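Local structure of uncharacterized peroxidase-related protein (Silicibacter sp., 2PFX) at residues A[36-41]-A[184-189]; A[63-68]-A[154-159]; A[86-91]-A[178-183]. The protein is of uncharacterised function but is a peroxidase-related member of the AhpD-like clan, probably acting as a small thiol-based oxidoreductase. All coordinates share one frame; numbering follows the deposited sequence. Where two conformers were deposited one is given.

Contact 1: A[36-41]-A[184-189]; sequences MVPNVL and AEYHGQ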
HETATM    1  N   MSE A  36     -22.499   4.011  32.516  1.00 19.72           N
HETATM    2  CA  MSE A  36     -21.287   3.230  32.634  1.00 18.75           C
HETATM    3  C   MSE A  36     -20.115   4.169  32.902  1.00 14.87           C
HETATM    4  O   MSE A  36     -20.279   5.379  32.748  1.00 17.73           O
HETATM    5  CB  MSE A  36     -21.000   2.466  31.328  1.00 22.23           C
HETATM    6  CG  MSE A  36     -20.657   3.405  30.172  1.00 24.96           C
HETATM    7 SE   MSE A  36     -20.253   2.610  28.474  0.75 23.82          SE
HETATM    8  CE  MSE A  36     -21.947   1.788  28.250  1.00 22.15           C
ATOM      9  N   VAL A  37     -18.977   3.568  33.242  1.00 20.11           N
ATOM     10  CA  VAL A  37     -17.708   4.294  33.178  1.00 17.88           C
ATOM     11  C   VAL A  37     -16.899   3.797  31.986  1.00 14.99           C
ATOM     12  O   VAL A  37     -16.393   2.656  32.020  1.00 15.57           O
ATOM     13  CB  VAL A  37     -16.900   4.143  34.478  1.00 12.71           C
ATOM     14  CG1 VAL A  37     -15.609   4.940  34.392  1.00 15.57           C
ATOM     15  CG2 VAL A  37     -17.739   4.637  35.646  1.00 16.25           C
ATOM     16  N   PRO A  38     -16.816   4.610  30.940  1.00 15.56           N
ATOM     17  CA  PRO A  38     -16.072   4.192  29.755  1.00 10.78           C
ATOM     18  C   PRO A  38     -14.643   3.790  30.098  1.00 12.21           C
ATOM     19  O   PRO A  38     -13.907   4.455  30.820  1.00 11.88           O
ATOM     20  CB  PRO A  38     -16.095   5.429  28.852  1.00 19.46           C
ATOM     21  CG  PRO A  38     -17.393   6.075  29.233  1.00 23.57           C
ATOM     22  CD  PRO A  38     -17.449   5.922  30.740  1.00 19.50           C
ATOM     23  N   ASN A  39     -14.256   2.652  29.527  1.00 11.75           N
ATOM     24  CA  ASN A  39     -12.941   2.100  29.851  1.00  8.67           C
ATOM     25  C   ASN A  39     -11.772   2.954  29.444  1.00 10.20           C
ATOM     26  O   ASN A  39     -10.709   2.889  30.056  1.00 10.00           O
ATOM     27  CB  ASN A  39     -12.811   0.708  29.186  1.00 10.81           C
ATOM     28  CG  ASN A  39     -13.456  -0.385  30.029  1.00 21.19           C
ATOM     29  OD1 ASN A  39     -13.770  -0.185  31.204  1.00 16.84           O
ATOM     30  ND2 ASN A  39     -13.652  -1.568  29.452  1.00 13.89           N
ATOM     31  N   VAL A  40     -11.890   3.795  28.405  1.00  8.16           N
ATOM     32  CA  VAL A  40     -10.806   4.716  28.119  1.00 11.66           C
ATOM     33  C   VAL A  40     -10.513   5.619  29.306  1.00 16.63           C
ATOM     34  O   VAL A  40      -9.376   5.983  29.586  1.00 13.33           O
ATOM     35  CB  VAL A  40     -11.122   5.562  26.869  1.00 12.94           C
ATOM     36  CG1 VAL A  40     -12.333   6.445  27.094  1.00 12.47           C
ATOM     37  CG2 VAL A  40      -9.908   6.397  26.486  1.00 18.16           C
ATOM     38  N   LEU A  41     -11.573   5.992  30.038  1.00 11.92           N
ATOM     39  CA  LEU A  41     -11.321   6.843  31.193  1.00 13.32           C
ATOM     40  C   LEU A  41     -10.614   6.071  32.307  1.00 14.22           C
ATOM     41  O   LEU A  41      -9.727   6.627  32.946  1.00 14.95           O
ATOM     42  CB  LEU A  41     -12.616   7.450  31.714  1.00 14.04           C
ATOM     43  CG  LEU A  41     -13.368   8.329  30.721  1.00 13.31           C
ATOM     44  CD1 LEU A  41     -14.684   8.754  31.354  1.00 16.24           C
ATOM     45  CD2 LEU A  41     -12.496   9.496  30.277  1.00 16.86           C
ATOM     46  N   ALA A 184     -18.645  -3.745  27.650  1.00 16.82           N
ATOM     47  CA  ALA A 184     -19.523  -4.720  27.004  1.00 17.44           C
ATOM     48  C   ALA A 184     -20.901  -4.147  26.720  1.00 11.30           C
ATOM     49  O   ALA A 184     -21.559  -4.612  25.789  1.00 14.65           O
ATOM     50  CB  ALA A 184     -19.605  -5.966  27.876  1.00 28.95           C
ATOM     51  N   GLU A 185     -21.305  -3.145  27.485  1.00 17.16           N
ATOM     52  CA  GLU A 185     -22.648  -2.603  27.358  1.00 21.51           C
ATOM     53  C   GLU A 185     -22.883  -1.957  26.008  1.00 18.32           C
ATOM     54  O   GLU A 185     -24.025  -1.922  25.553  1.00 19.26           O
ATOM     55  CB  GLU A 185     -22.930  -1.543  28.434  1.00 21.24           C
ATOM     56  CG  GLU A 185     -23.001  -2.139  29.835  1.00 35.02           C
ATOM     57  CD  GLU A 185     -21.714  -1.905  30.606  1.00 48.88           C
ATOM     58  OE1 GLU A 185     -20.655  -2.325  30.100  1.00 21.22           O
ATOM     59  OE2 GLU A 185     -21.757  -1.306  31.699  1.00 45.64           O
ATOM     60  N   TYR A 186     -21.829  -1.426  25.399  1.00  9.87           N
ATOM     61  CA  TYR A 186     -22.042  -0.714  24.140  1.00 10.99           C
ATOM     62  C   TYR A 186     -22.695  -1.520  23.034  1.00 10.39           C
ATOM     63  O   TYR A 186     -23.464  -0.996  22.216  1.00 15.76           O
ATOM     64  CB  TYR A 186     -20.683  -0.258  23.620  1.00 11.14           C
ATOM     65  CG  TYR A 186     -20.102   0.998  24.229  1.00 16.40           C
ATOM     66  CD1 TYR A 186     -20.775   2.204  24.274  1.00 11.48           C
ATOM     67  CD2 TYR A 186     -18.808   0.981  24.771  1.00 12.76           C
ATOM     68  CE1 TYR A 186     -20.215   3.342  24.830  1.00 11.85           C
ATOM     69  CE2 TYR A 186     -18.251   2.112  25.322  1.00 13.30           C
ATOM     70  CZ  TYR A 186     -18.945   3.299  25.358  1.00 13.90           C
ATOM     71  OH  TYR A 186     -18.335   4.401  25.933  1.00 16.85           O
ATOM     72  N   HIS A 187     -22.357  -2.801  22.950  1.00 12.02           N
ATOM     73  CA  HIS A 187     -22.633  -3.597  21.770  1.00  9.60           C
ATOM     74  C   HIS A 187     -24.127  -3.669  21.498  1.00 14.98           C
ATOM     75  O   HIS A 187     -24.543  -3.608  20.346  1.00 15.57           O
ATOM     76  CB  HIS A 187     -22.079  -5.021  21.927  1.00 11.89           C
ATOM     77  CG  HIS A 187     -20.592  -5.060  21.997  1.00 13.85           C
ATOM     78  ND1 HIS A 187     -19.792  -4.881  20.894  1.00 10.28           N
ATOM     79  CD2 HIS A 187     -19.749  -5.255  23.046  1.00 24.48           C
ATOM     80  CE1 HIS A 187     -18.527  -4.978  21.253  1.00 14.70           C
ATOM     81  NE2 HIS A 187     -18.462  -5.197  22.551  1.00 15.05           N
ATOM     82  N   GLY A 188     -24.917  -3.809  22.554  1.00 12.18           N
ATOM     83  CA  GLY A 188     -26.329  -4.032  22.393  1.00 16.78           C
ATOM     84  C   GLY A 188     -27.205  -2.801  22.400  1.00 15.46           C
ATOM     85  O   GLY A 188     -28.430  -2.919  22.303  1.00 18.03           O
ATOM     86  N   GLN A 189     -26.589  -1.639  22.527  1.00 16.24           N
ATOM     87  CA  GLN A 189     -27.274  -0.370  22.678  1.00 13.82           C
ATOM     88  C   GLN A 189     -27.751   0.201  21.357  1.00 15.77           C
ATOM     89  O   GLN A 189     -27.037   0.137  20.365  1.00 13.32           O
ATOM     90  CB  GLN A 189     -26.336   0.647  23.343  1.00 15.82           C
ATOM     91  CG  GLN A 189     -26.100   0.370  24.815  1.00 19.95           C
ATOM     92  CD  GLN A 189     -25.218   1.388  25.495  1.00 18.99           C
ATOM     93  OE1 GLN A 189     -24.412   2.103  24.898  1.00 24.21           O
ATOM     94  NE2 GLN A 189     -25.358   1.466  26.819  1.00 35.70           N
TER
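M36, present as selenomethionine, lies over one face of the Y186 ring, the two side chains crossing at about a right angle. SE stands 3.4 Å above the ring plane and is displaced toward the hydroxyl-bearing rim, with CZ of Y186 its nearest atom. This is a Met-aromatic contact. CE bends back over the same ring, 4.2 Å from the Y186 centroid and 15° off the normal, a CH-pi approach produced by the turn at chi3 (61°). That methyl also meets the side chains of E185 and Q189. M36 and E185 slide past each other in opposite directions, CE of M36 lying 3.5 Å from CB of E185, whereas Q189 comes tip to tip, its NE2 3.7 Å from CE of M36. P38, the N-cap residue of helix 39-44, crosses Y186 at about a right angle and sets its CG 3.8 Å from the tyrosine OH. Beyond the segments, Y186 packs on V91 and A92 of helix 87-101. No hydrogen bond joins the two segments, and the contact therefore rests on dispersion and on the polarisable selenium, in the place of methionine sulfur, meeting the pi cloud, with the E185 and Q189 side chains bordering the buried M36.

Contact 2: A[63-68]-A[154-159]; sequences LGESQL and NDRDIW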
ATOM      1  N   LEU A  63     -17.836  17.912  22.279  1.00  8.06           N
ATOM      2  CA  LEU A  63     -19.033  18.512  22.857  1.00  9.42           C
ATOM      3  C   LEU A  63     -19.010  20.011  22.901  1.00 14.37           C
ATOM      4  O   LEU A  63     -20.054  20.613  23.137  1.00 16.34           O
ATOM      5  CB  LEU A  63     -19.244  17.932  24.282  1.00 16.67           C
ATOM      6  CG  LEU A  63     -19.448  16.403  24.269  1.00 18.04           C
ATOM      7  CD1 LEU A  63     -19.476  15.807  25.672  1.00 28.88           C
ATOM      8  CD2 LEU A  63     -20.724  16.011  23.530  1.00 20.02           C
ATOM      9  N   GLY A  64     -17.854  20.619  22.695  1.00 15.17           N
ATOM     10  CA  GLY A  64     -17.802  22.065  22.725  1.00 15.60           C
ATOM     11  C   GLY A  64     -18.390  22.711  21.491  1.00 14.67           C
ATOM     12  O   GLY A  64     -18.836  22.045  20.551  1.00 12.74           O
ATOM     13  N   GLU A  65     -18.416  24.041  21.490  1.00 12.47           N
ATOM     14  CA  GLU A  65     -19.055  24.750  20.391  1.00 13.67           C
ATOM     15  C   GLU A  65     -18.358  24.378  19.086  1.00  9.96           C
ATOM     16  O   GLU A  65     -17.136  24.358  18.943  1.00 16.63           O
ATOM     17  CB  GLU A  65     -19.007  26.257  20.614  1.00 18.17           C
ATOM     18  CG  GLU A  65     -19.469  27.196  19.538  1.00 23.36           C
ATOM     19  CD  GLU A  65     -18.559  27.518  18.369  1.00157.91           C
ATOM     20  OE1 GLU A  65     -17.365  27.754  18.608  1.00 28.44           O
ATOM     21  OE2 GLU A  65     -19.015  27.346  17.217  1.00 21.78           O
ATOM     22  N   SER A  66     -19.214  24.236  18.075  1.00 10.68           N
ATOM     23  CA  SER A  66     -18.824  23.991  16.721  1.00 10.21           C
ATOM     24  C   SER A  66     -20.055  24.061  15.834  1.00 10.19           C
ATOM     25  O   SER A  66     -21.161  23.780  16.301  1.00 12.05           O
ATOM     26  CB  SER A  66     -18.275  22.577  16.613  1.00 13.51           C
ATOM     27  OG  SER A  66     -17.401  22.376  15.524  1.00 23.04           O
ATOM     28  N   GLN A  67     -19.893  24.407  14.567  1.00 12.83           N
ATOM     29  CA  GLN A  67     -21.094  24.346  13.713  0.50 10.63           C
ATOM     30  C   GLN A  67     -21.241  22.979  13.069  1.00 13.16           C
ATOM     31  O   GLN A  67     -22.163  22.637  12.340  1.00 18.14           O
ATOM     32  CB  GLN A  67     -21.130  25.516  12.725  0.50 18.08           C
ATOM     33  CG  GLN A  67     -21.472  26.849  13.396  0.50 13.43           C
ATOM     34  CD  GLN A  67     -22.943  27.213  13.465  0.50 35.32           C
ATOM     35  OE1 GLN A  67     -23.737  26.770  12.635  0.50 34.77           O
ATOM     36  NE2 GLN A  67     -23.297  28.008  14.467  0.50 71.57           N
ATOM     37  N   LEU A  68     -20.342  22.077  13.415  1.00 11.81           N
ATOM     38  CA  LEU A  68     -20.454  20.646  13.197  1.00  9.99           C
ATOM     39  C   LEU A  68     -21.376  20.095  14.275  1.00  8.83           C
ATOM     40  O   LEU A  68     -21.145  20.348  15.456  1.00 14.71           O
ATOM     41  CB  LEU A  68     -19.123  19.929  13.310  1.00 11.08           C
ATOM     42  CG  LEU A  68     -17.968  20.337  12.410  1.00 15.85           C
ATOM     43  CD1 LEU A  68     -16.793  19.377  12.588  1.00 16.50           C
ATOM     44  CD2 LEU A  68     -18.405  20.364  10.960  1.00 14.51           C
ATOM     45  N   ASN A 154     -17.079  26.707   6.623  1.00  9.27           N
ATOM     46  CA  ASN A 154     -16.137  27.805   6.659  1.00 11.61           C
ATOM     47  C   ASN A 154     -14.799  27.331   7.249  1.00 16.97           C
ATOM     48  O   ASN A 154     -14.589  26.156   7.529  1.00 13.25           O
ATOM     49  CB  ASN A 154     -16.738  28.968   7.425  1.00 16.31           C
ATOM     50  CG  ASN A 154     -16.910  28.757   8.905  1.00 22.51           C
ATOM     51  OD1 ASN A 154     -16.432  27.774   9.463  1.00 18.17           O
ATOM     52  ND2 ASN A 154     -17.603  29.693   9.550  1.00 23.34           N
ATOM     53  N   ASP A 155     -13.862  28.250   7.437  1.00 10.42           N
ATOM     54  CA  ASP A 155     -12.505  27.818   7.778  1.00  9.29           C
ATOM     55  C   ASP A 155     -12.453  27.332   9.222  1.00 12.74           C
ATOM     56  O   ASP A 155     -11.651  26.449   9.524  1.00 12.88           O
ATOM     57  CB  ASP A 155     -11.496  28.928   7.559  1.00 13.03           C
ATOM     58  CG  ASP A 155     -11.026  29.042   6.131  1.00 19.41           C
ATOM     59  OD1 ASP A 155     -11.573  28.345   5.249  1.00 21.90           O
ATOM     60  OD2 ASP A 155     -10.097  29.839   5.890  1.00 20.51           O
ATOM     61  N   ARG A 156     -13.307  27.889  10.066  1.00 13.99           N
ATOM     62  CA  ARG A 156     -13.366  27.379  11.433  1.00  9.81           C
ATOM     63  C   ARG A 156     -13.871  25.948  11.399  1.00 13.42           C
ATOM     64  O   ARG A 156     -13.424  25.091  12.140  1.00 14.12           O
ATOM     65  CB  ARG A 156     -14.246  28.297  12.269  1.00 12.07           C
ATOM     66  CG  ARG A 156     -14.618  27.780  13.629  1.00 12.59           C
ATOM     67  CD  ARG A 156     -13.487  27.442  14.612  1.00 14.77           C
ATOM     68  NE  ARG A 156     -14.103  26.397  15.465  1.00 20.31           N
ATOM     69  CZ  ARG A 156     -14.882  26.602  16.516  1.00 18.30           C
ATOM     70  NH1 ARG A 156     -15.166  27.811  16.970  1.00 16.56           N
ATOM     71  NH2 ARG A 156     -15.394  25.574  17.180  1.00 15.73           N
ATOM     72  N   ASP A 157     -14.830  25.666  10.528  1.00 11.82           N
ATOM     73  CA  ASP A 157     -15.377  24.329  10.426  1.00  7.09           C
ATOM     74  C   ASP A 157     -14.299  23.336   9.970  1.00  8.86           C
ATOM     75  O   ASP A 157     -14.228  22.215  10.470  1.00 12.88           O
ATOM     76  CB  ASP A 157     -16.520  24.296   9.416  1.00  9.69           C
ATOM     77  CG  ASP A 157     -17.724  25.093   9.839  1.00 18.82           C
ATOM     78  OD1 ASP A 157     -17.819  25.452  11.029  1.00 20.06           O
ATOM     79  OD2 ASP A 157     -18.573  25.354   8.961  1.00 19.84           O
ATOM     80  N   ILE A 158     -13.511  23.739   8.988  1.00  9.21           N
ATOM     81  CA  ILE A 158     -12.433  22.889   8.472  1.00 13.24           C
ATOM     82  C   ILE A 158     -11.445  22.584   9.585  1.00 10.43           C
ATOM     83  O   ILE A 158     -10.990  21.453   9.781  1.00 12.82           O
ATOM     84  CB  ILE A 158     -11.752  23.566   7.267  1.00 12.99           C
ATOM     85  CG1 ILE A 158     -12.735  23.885   6.144  1.00 12.68           C
ATOM     86  CG2 ILE A 158     -10.610  22.701   6.767  1.00 11.30           C
ATOM     87  CD1 ILE A 158     -12.102  24.428   4.877  1.00 14.90           C
ATOM     88  N   TRP A 159     -11.110  23.601  10.376  1.00 11.49           N
ATOM     89  CA  TRP A 159     -10.243  23.400  11.535  1.00 10.66           C
ATOM     90  C   TRP A 159     -10.803  22.350  12.496  1.00 14.10           C
ATOM     91  O   TRP A 159     -10.117  21.460  13.012  1.00 13.14           O
ATOM     92  CB  TRP A 159     -10.058  24.707  12.301  1.00  8.93           C
ATOM     93  CG  TRP A 159      -9.230  24.557  13.538  1.00  8.24           C
ATOM     94  CD1 TRP A 159      -9.649  24.418  14.824  1.00 19.26           C
ATOM     95  CD2 TRP A 159      -7.786  24.524  13.584  1.00  9.81           C
ATOM     96  NE1 TRP A 159      -8.569  24.306  15.676  1.00 17.30           N
ATOM     97  CE2 TRP A 159      -7.417  24.370  14.926  1.00 12.79           C
ATOM     98  CE3 TRP A 159      -6.792  24.616  12.611  1.00 11.39           C
ATOM     99  CZ2 TRP A 159      -6.085  24.302  15.326  1.00 11.82           C
ATOM    100  CZ3 TRP A 159      -5.461  24.554  12.990  1.00 13.41           C
ATOM    101  CH2 TRP A 159      -5.133  24.399  14.347  1.00 14.97           C
TER
HETATM  102  O   HOH W   1     -17.203  25.312  13.713  1.00 12.54           O
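The N-terminal turn of helix 155-178 is tied to the loop between helices 48-63 and 70-84 by a salt bridge from R156 to E65, in the all-helical AhpD-like fold. R156 NH1 gives E65 OE1 the straighter bond, 2.7 Å with an N-H...O angle of 152°. It arrives on the syn lone pair of OE1, which is tilted from the guanidinium plane. NH2 of R156 adds a weak bond to the same OE1 (3.3 Å), and one carboxylate oxygen thus takes both nitrogens. The carboxylate and guanidinium planes stand 77° apart. NH2 also makes a weak bond to the backbone O of E65 (2.8 Å), which sits in plane at the guanidinium edge, and it forms a further salt bridge with D160, one turn along the helix. An alanine in place of R156 would probably leave the carboxylates of E65 and D160 without this shared positive mate and untie the loop carbonyl. One residue on, D157 points CG away from its own carbonyl carbon, beside the backbone N (chi1 -66°), and OD2 accepts from the backbone N of N154, the N-cap residue, from above the carboxylate plane. R156 also packs on F46 of the third subunit. OD1 of D157 faces the loop, 3.7 Å from CB of Q67, and accepts a hydrogen bond from a water 2.8 Å away; that water in turn accepts from the backbone N of Q67 at 3.0 Å.

Contact 3: A[86-91]-A[178-183]; sequences CFYCLV and TAMMPN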
ATOM      1  N   CYS A  86      -9.908   0.164  14.514  1.00 11.84           N
ATOM      2  CA  CYS A  86      -9.879   0.291  15.952  1.00  8.20           C
ATOM      3  C   CYS A  86     -11.137  -0.249  16.616  1.00 12.27           C
ATOM      4  O   CYS A  86     -12.172   0.396  16.652  1.00 10.30           O
ATOM      5  CB  CYS A  86      -9.710   1.766  16.342  1.00 10.90           C
ATOM      6  SG  CYS A  86      -9.479   1.838  18.163  1.00 13.17           S
ATOM      7  N   PHE A  87     -11.054  -1.453  17.169  1.00 10.32           N
ATOM      8  CA  PHE A  87     -12.168  -2.091  17.864  1.00  8.33           C
ATOM      9  C   PHE A  87     -12.801  -1.228  18.943  1.00  7.00           C
ATOM     10  O   PHE A  87     -14.033  -1.116  18.947  1.00 13.04           O
ATOM     11  CB  PHE A  87     -11.688  -3.429  18.481  1.00  9.21           C
ATOM     12  CG  PHE A  87     -12.791  -4.241  19.136  1.00  7.91           C
ATOM     13  CD1 PHE A  87     -13.929  -4.669  18.488  1.00 10.84           C
ATOM     14  CD2 PHE A  87     -12.671  -4.563  20.482  1.00 11.42           C
ATOM     15  CE1 PHE A  87     -14.925  -5.362  19.147  1.00 12.93           C
ATOM     16  CE2 PHE A  87     -13.645  -5.274  21.134  1.00 13.22           C
ATOM     17  CZ  PHE A  87     -14.793  -5.692  20.479  1.00 13.81           C
ATOM     18  N   TYR A  88     -12.017  -0.661  19.860  1.00  9.29           N
ATOM     19  CA  TYR A  88     -12.551   0.116  20.967  1.00  8.77           C
ATOM     20  C   TYR A  88     -13.481   1.197  20.398  1.00  9.60           C
ATOM     21  O   TYR A  88     -14.614   1.409  20.834  1.00  8.74           O
ATOM     22  CB  TYR A  88     -11.463   0.743  21.877  1.00 10.66           C
ATOM     23  CG  TYR A  88     -12.083   1.552  23.004  1.00 11.29           C
ATOM     24  CD1 TYR A  88     -12.466   2.887  22.949  1.00  9.36           C
ATOM     25  CD2 TYR A  88     -12.296   0.926  24.239  1.00 15.51           C
ATOM     26  CE1 TYR A  88     -13.023   3.563  23.988  1.00 12.72           C
ATOM     27  CE2 TYR A  88     -12.862   1.593  25.304  1.00 14.32           C
ATOM     28  CZ  TYR A  88     -13.229   2.911  25.183  1.00 13.70           C
ATOM     29  OH  TYR A  88     -13.783   3.630  26.209  1.00 18.39           O
ATOM     30  N   CYS A  89     -12.888   1.969  19.498  1.00 12.20           N
ATOM     31  CA  CYS A  89     -13.500   3.220  19.078  1.00  7.53           C
ATOM     32  C   CYS A  89     -14.668   2.909  18.157  1.00 11.80           C
ATOM     33  O   CYS A  89     -15.660   3.633  18.161  1.00 11.16           O
ATOM     34  CB  CYS A  89     -12.431   4.090  18.404  1.00  8.14           C
ATOM     35  SG  CYS A  89     -11.091   4.595  19.529  1.00 17.95           S
ATOM     36  N   LEU A  90     -14.557   1.823  17.391  1.00  8.23           N
ATOM     37  CA  LEU A  90     -15.652   1.450  16.489  1.00  6.59           C
ATOM     38  C   LEU A  90     -16.883   1.072  17.305  1.00 15.17           C
ATOM     39  O   LEU A  90     -18.017   1.385  16.947  1.00 10.76           O
ATOM     40  CB  LEU A  90     -15.244   0.336  15.538  1.00  7.72           C
ATOM     41  CG  LEU A  90     -14.426   0.768  14.314  1.00 12.15           C
ATOM     42  CD1 LEU A  90     -13.709  -0.399  13.652  1.00 13.00           C
ATOM     43  CD2 LEU A  90     -15.354   1.493  13.329  1.00 10.40           C
ATOM     44  N   VAL A  91     -16.618   0.410  18.426  1.00 10.69           N
ATOM     45  CA  VAL A  91     -17.714   0.033  19.310  1.00  6.32           C
ATOM     46  C   VAL A  91     -18.293   1.233  20.046  1.00 10.90           C
ATOM     47  O   VAL A  91     -19.521   1.400  20.069  1.00 10.09           O
ATOM     48  CB  VAL A  91     -17.221  -1.018  20.331  1.00 11.19           C
ATOM     49  CG1 VAL A  91     -18.295  -1.233  21.393  1.00 10.76           C
ATOM     50  CG2 VAL A  91     -16.831  -2.285  19.592  1.00  8.71           C
ATOM     51  N   THR A 178      -2.648  -0.668  22.948  1.00  8.94           N
ATOM     52  CA  THR A 178      -2.683  -1.164  24.322  1.00  8.06           C
ATOM     53  C   THR A 178      -3.708  -2.266  24.561  1.00  9.90           C
ATOM     54  O   THR A 178      -3.896  -2.724  25.693  1.00 13.77           O
ATOM     55  CB  THR A 178      -2.945  -0.012  25.305  1.00 14.11           C
ATOM     56  OG1 THR A 178      -4.238   0.567  25.088  1.00 14.36           O
ATOM     57  CG2 THR A 178      -1.894   1.077  25.104  1.00 12.92           C
ATOM     58  N   ALA A 179      -4.375  -2.688  23.492  1.00 10.35           N
ATOM     59  CA  ALA A 179      -5.455  -3.647  23.540  1.00  9.85           C
ATOM     60  C   ALA A 179      -6.549  -3.170  24.484  1.00 12.01           C
ATOM     61  O   ALA A 179      -7.069  -3.909  25.320  1.00 15.21           O
ATOM     62  CB  ALA A 179      -4.927  -5.014  23.932  1.00 19.07           C
HETATM   63  N   MSE A 180      -6.919  -1.905  24.314  1.00 13.12           N
HETATM   64  CA  MSE A 180      -7.992  -1.294  25.091  1.00 14.45           C
HETATM   65  C   MSE A 180      -9.333  -1.903  24.727  1.00 11.96           C
HETATM   66  O   MSE A 180      -9.713  -2.004  23.556  1.00 11.77           O
HETATM   67  CB  MSE A 180      -8.030   0.216  24.862  1.00  9.86           C
HETATM   68  CG  MSE A 180      -8.927   0.949  25.836  1.00 11.66           C
HETATM   69 SE   MSE A 180      -8.961   2.810  25.419  0.75 11.79          SE
HETATM   70  CE  MSE A 180      -7.194   3.186  26.057  1.00 15.57           C
HETATM   71  N   MSE A 181     -10.078  -2.323  25.755  0.50 10.37           N
HETATM   72  CA  MSE A 181     -11.319  -3.038  25.461  0.50  9.01           C
HETATM   73  C   MSE A 181     -12.553  -2.200  25.686  0.50  8.42           C
HETATM   74  O   MSE A 181     -12.716  -1.574  26.741  0.50 10.78           O
HETATM   75  CB  MSE A 181     -11.347  -4.286  26.354  0.50 21.45           C
HETATM   76  CG  MSE A 181     -10.471  -5.410  25.838  0.50 19.68           C
HETATM   77 SE   MSE A 181     -10.928  -6.047  24.082  0.37 21.38          SE
HETATM   78  CE  MSE A 181     -12.613  -6.780  24.704  0.50 13.30           C
ATOM     79  N   PRO A 182     -13.464  -2.160  24.723  1.00 10.78           N
ATOM     80  CA  PRO A 182     -14.713  -1.414  24.982  1.00 13.98           C
ATOM     81  C   PRO A 182     -15.654  -2.099  25.967  1.00 12.21           C
ATOM     82  O   PRO A 182     -15.762  -3.318  26.101  1.00 12.52           O
ATOM     83  CB  PRO A 182     -15.299  -1.326  23.576  1.00 11.27           C
ATOM     84  CG  PRO A 182     -14.829  -2.591  22.926  1.00 13.77           C
ATOM     85  CD  PRO A 182     -13.405  -2.766  23.385  1.00 11.23           C
ATOM     86  N   ASN A 183     -16.382  -1.265  26.728  1.00 10.29           N
ATOM     87  CA  ASN A 183     -17.342  -1.725  27.708  1.00 12.58           C
ATOM     88  C   ASN A 183     -18.369  -2.607  27.030  1.00 13.63           C
ATOM     89  O   ASN A 183     -18.933  -2.298  25.989  1.00 10.84           O
ATOM     90  CB  ASN A 183     -18.080  -0.569  28.399  1.00 11.22           C
ATOM     91  CG  ASN A 183     -17.164   0.425  29.076  1.00 14.93           C
ATOM     92  OD1 ASN A 183     -16.385   1.068  28.366  1.00 15.14           O
ATOM     93  ND2 ASN A 183     -17.256   0.550  30.399  1.00 14.49           N
TER
HETATM   94  O   HOH W   2      -9.174  -1.179  20.699  1.00 21.21           O
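Two selenomethionines meet the aromatic rings of F87 and Y88 in different ways. SE of M180 sits 3.9 Å above the Y88 ring, over its centre, a Met-aromatic contact; in the conformer given, SE of M181 lies at the F87 edge. Apolar packing centres on P182. Its CG and CD touch CE2 of F87, CD lying 3.4 Å from it, the side chains crossing at about a right angle; CB rests 3.7 Å from CG1 of V91. CD2 of Y88 reaches the P182 backbone, 3.3 Å from N. CG of Y88 is anti to the backbone N (chi1 179°), and the carbonyl carbon of M181 lies at the ring's edge. Between the segments the polar link is one water, which accepts from N of Y88 and donates to O of M180; the Y88 hydroxyl accepts from N of V40, outside them. M109 of the second subunit covers F87 and M181. At the head of helix 87-101, C86 SG takes a weak capping bond from C89 N, and the two SG atoms stand 3.5 Å apart, too far for a disulfide. This pair is the CxxC motif of AhpD-like proteins, probably the redox site here.

Overall arrangement
From the N terminus, the chain first supplies segment 36-41, at the start of helix 39-44, which is met by the C-terminal segment 184-189; contact 1 thus closes the longest loop. Within it, helices 48-63 and 70-84 are joined by segment 63-68, whose partner is the beginning of helix 155-178. Segment 86-91 opens helix 87-101 and meets 178-183, just past the end of helix 155-178. Contacts 2 and 3 therefore cross along the chain, fastening opposite ends of that long helix, and both fall inside the span of contact 1. Contacts 1 and 3 touch, through hydrogen bonds of N183 to V37 and of N39 to M181; contact 2 lies across the chain's centre, about 26 Å from contact 3, centre to centre.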